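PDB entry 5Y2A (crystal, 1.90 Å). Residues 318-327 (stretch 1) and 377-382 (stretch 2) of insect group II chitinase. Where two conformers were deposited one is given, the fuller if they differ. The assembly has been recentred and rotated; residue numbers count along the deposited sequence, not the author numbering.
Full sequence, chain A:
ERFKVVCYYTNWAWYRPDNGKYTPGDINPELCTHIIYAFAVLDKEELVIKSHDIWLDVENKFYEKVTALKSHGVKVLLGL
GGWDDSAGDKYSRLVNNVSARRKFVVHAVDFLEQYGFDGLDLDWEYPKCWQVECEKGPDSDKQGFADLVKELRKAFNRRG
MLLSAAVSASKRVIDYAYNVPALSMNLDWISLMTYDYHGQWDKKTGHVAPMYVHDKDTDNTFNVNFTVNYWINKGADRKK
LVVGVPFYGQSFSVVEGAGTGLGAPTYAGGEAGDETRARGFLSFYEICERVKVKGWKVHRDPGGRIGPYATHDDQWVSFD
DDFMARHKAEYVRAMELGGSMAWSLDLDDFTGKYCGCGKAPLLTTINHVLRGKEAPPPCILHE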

# COMPACT_ATOMS: atom_id res chain seq x y z
N SER A 318 3.91 14.22 12.23
CA SER A 318 3.66 15.65 12.07
C SER A 318 2.27 15.87 11.49
O SER A 318 1.79 15.08 10.68
CB SER A 318 4.71 16.28 11.16
OG SER A 318 4.75 15.62 9.90
N PHE A 319 1.63 16.96 11.90
CA PHE A 319 0.21 17.16 11.57
C PHE A 319 -0.16 18.61 11.85
O PHE A 319 0.56 19.34 12.54
CB PHE A 319 -0.67 16.22 12.40
CG PHE A 319 -0.52 16.42 13.89
CD1 PHE A 319 0.54 15.85 14.59
CD2 PHE A 319 -1.44 17.18 14.60
CE1 PHE A 319 0.69 16.05 15.96
CE2 PHE A 319 -1.31 17.38 15.96
CZ PHE A 319 -0.25 16.81 16.64
N ASP A 320 -1.32 19.01 11.32
CA ASP A 320 -1.93 20.29 11.66
C ASP A 320 -2.98 20.07 12.74
O ASP A 320 -3.82 19.17 12.63
CB ASP A 320 -2.58 20.94 10.43
CG ASP A 320 -1.56 21.59 9.51
OD1 ASP A 320 -0.38 21.67 9.91
OD2 ASP A 320 -1.94 22.03 8.41
N ASP A 321 -2.93 20.90 13.78
CA ASP A 321 -3.94 20.89 14.83
C ASP A 321 -4.91 22.04 14.60
O ASP A 321 -4.86 22.73 13.58
CB ASP A 321 -3.27 20.96 16.21
CG ASP A 321 -2.67 22.34 16.52
OD1 ASP A 321 -2.31 23.08 15.58
OD2 ASP A 321 -2.53 22.66 17.71
N ASP A 322 -5.80 22.27 15.58
CA ASP A 322 -6.77 23.36 15.49
C ASP A 322 -6.10 24.70 15.23
O ASP A 322 -6.59 25.49 14.41
CB ASP A 322 -7.58 23.43 16.78
CG ASP A 322 -8.98 22.93 16.60
OD1 ASP A 322 -9.39 22.78 15.43
OD2 ASP A 322 -9.68 22.70 17.61
N PHE A 323 -4.99 24.97 15.91
CA PHE A 323 -4.35 26.28 15.78
C PHE A 323 -3.78 26.49 14.39
O PHE A 323 -3.87 27.59 13.84
CB PHE A 323 -3.27 26.44 16.85
CG PHE A 323 -3.81 26.62 18.23
CD1 PHE A 323 -4.27 27.86 18.66
CD2 PHE A 323 -3.90 25.54 19.09
CE1 PHE A 323 -4.78 28.01 19.93
CE2 PHE A 323 -4.42 25.69 20.36
CZ PHE A 323 -4.86 26.94 20.78
N MET A 324 -3.17 25.46 13.81
CA MET A 324 -2.63 25.65 12.46
C MET A 324 -3.73 25.64 11.41
O MET A 324 -3.64 26.38 10.42
CB MET A 324 -1.57 24.60 12.14
CG MET A 324 -0.89 24.84 10.78
SD MET A 324 -0.20 26.51 10.62
CE MET A 324 1.43 26.29 11.34
N ALA A 325 -4.78 24.83 11.61
CA ALA A 325 -5.94 24.91 10.72
C ALA A 325 -6.55 26.30 10.76
O ALA A 325 -6.90 26.86 9.71
CB ALA A 325 -6.97 23.85 11.11
N ARG A 326 -6.67 26.89 11.95
CA ARG A 326 -7.16 28.26 12.05
C ARG A 326 -6.24 29.23 11.31
O ARG A 326 -6.70 30.06 10.52
CB ARG A 326 -7.28 28.68 13.51
CG ARG A 326 -7.91 30.06 13.71
CD ARG A 326 -7.92 30.47 15.18
NE ARG A 326 -6.57 30.75 15.67
CZ ARG A 326 -6.27 31.02 16.94
NH1 ARG A 326 -7.22 31.05 17.86
NH2 ARG A 326 -5.01 31.26 17.28
N HIS A 327 -4.93 29.12 11.55
CA HIS A 327 -4.01 30.05 10.92
C HIS A 327 -4.09 29.97 9.40
O HIS A 327 -4.06 30.99 8.71
CB HIS A 327 -2.57 29.78 11.36
CG HIS A 327 -1.58 30.70 10.72
ND1 HIS A 327 -1.41 32.00 11.14
CD2 HIS A 327 -0.76 30.54 9.66
CE1 HIS A 327 -0.49 32.59 10.39
NE2 HIS A 327 -0.09 31.73 9.48
N PRO A 377 -13.20 27.89 21.01
CA PRO A 377 -11.81 28.20 20.66
C PRO A 377 -11.07 26.96 20.21
O PRO A 377 -11.57 25.83 20.40
CB PRO A 377 -11.23 28.74 21.97
CG PRO A 377 -12.04 28.08 23.03
CD PRO A 377 -13.43 28.00 22.46
N PRO A 378 -9.90 27.10 19.59
CA PRO A 378 -9.12 25.92 19.23
C PRO A 378 -8.76 25.14 20.48
O PRO A 378 -8.45 25.72 21.52
CB PRO A 378 -7.87 26.51 18.55
CG PRO A 378 -8.32 27.87 18.08
CD PRO A 378 -9.19 28.34 19.22
N CYS A 379 -8.80 23.82 20.37
CA CYS A 379 -8.49 22.97 21.50
C CYS A 379 -7.01 22.65 21.54
O CYS A 379 -6.35 22.51 20.51
CB CYS A 379 -9.30 21.68 21.45
SG CYS A 379 -11.07 21.96 21.51
N ILE A 380 -6.49 22.55 22.76
CA ILE A 380 -5.08 22.31 22.99
C ILE A 380 -4.91 20.82 23.25
O ILE A 380 -5.42 20.28 24.23
CB ILE A 380 -4.56 23.16 24.15
CG1 ILE A 380 -4.83 24.64 23.84
CG2 ILE A 380 -3.08 22.94 24.37
CD1 ILE A 380 -5.81 25.32 24.79
N LEU A 381 -4.23 20.15 22.32
CA LEU A 381 -4.07 18.70 22.37
C LEU A 381 -3.45 18.23 23.68
O LEU A 381 -3.93 17.28 24.31
CB LEU A 381 -3.20 18.26 21.20
CG LEU A 381 -3.92 17.89 19.92
CD1 LEU A 381 -2.92 17.17 19.04
CD2 LEU A 381 -5.06 17.00 20.30
N HIS A 382 -2.45 18.90 24.08
CA HIS A 382 -1.65 18.64 25.21
C HIS A 382 -2.45 18.69 26.50
O HIS A 382 -2.13 18.01 27.40
CB HIS A 382 -0.41 19.58 25.24
CG HIS A 382 -0.15 20.39 23.99
ND1 HIS A 382 1.03 21.05 23.81
CD2 HIS A 382 -0.91 20.71 22.92
CE1 HIS A 382 1.01 21.71 22.69
NE2 HIS A 382 -0.17 21.52 22.12
O HOH W 1 -3.85 21.69 19.69
O HOH W 2 -6.25 20.70 17.90

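Pro378 lies at the heart of the contact, where an extended segment without regular secondary structure crosses the first turn of a helix that begins at Asp322. The closest pair of CA atoms across the stretches, those of Asp322 and Pro378, lies here, 5.1 Å apart. The proline ring makes a CH-pi contact with the helix: its CB sits over one face of the Phe323 ring, 3.7 Å from the centroid and only 10° off the ring normal. The same CB packs 3.6 Å from Asp322 CB, while Arg326, one turn further along, brings its NH1 to 3.4 Å from Pro378 CG. Phe323 also meets Ile380 with its edge, CE2 to CG1 at 3.7 Å. A separate apolar pairing joins Phe319 CE2 to Leu381 CD1 at 3.5 Å.

A single direct hydrogen bond links the stretches: Cys379 N donates to Asp322 OD2 over 3.1 Å, and its N-H...acceptor angle of 174° makes it nearly linear. To one side of it, two waters extend the polar contact. One donates to both Asp321 OD2 and Cys379 O and accepts from Leu381 N; the other accepts from Asp322 N and donates to Cys379 O. Asp321 also caps the helix, its OD1 accepting from Met324 N at 3.1 Å, so one carboxylate serves both helix start and water bridge.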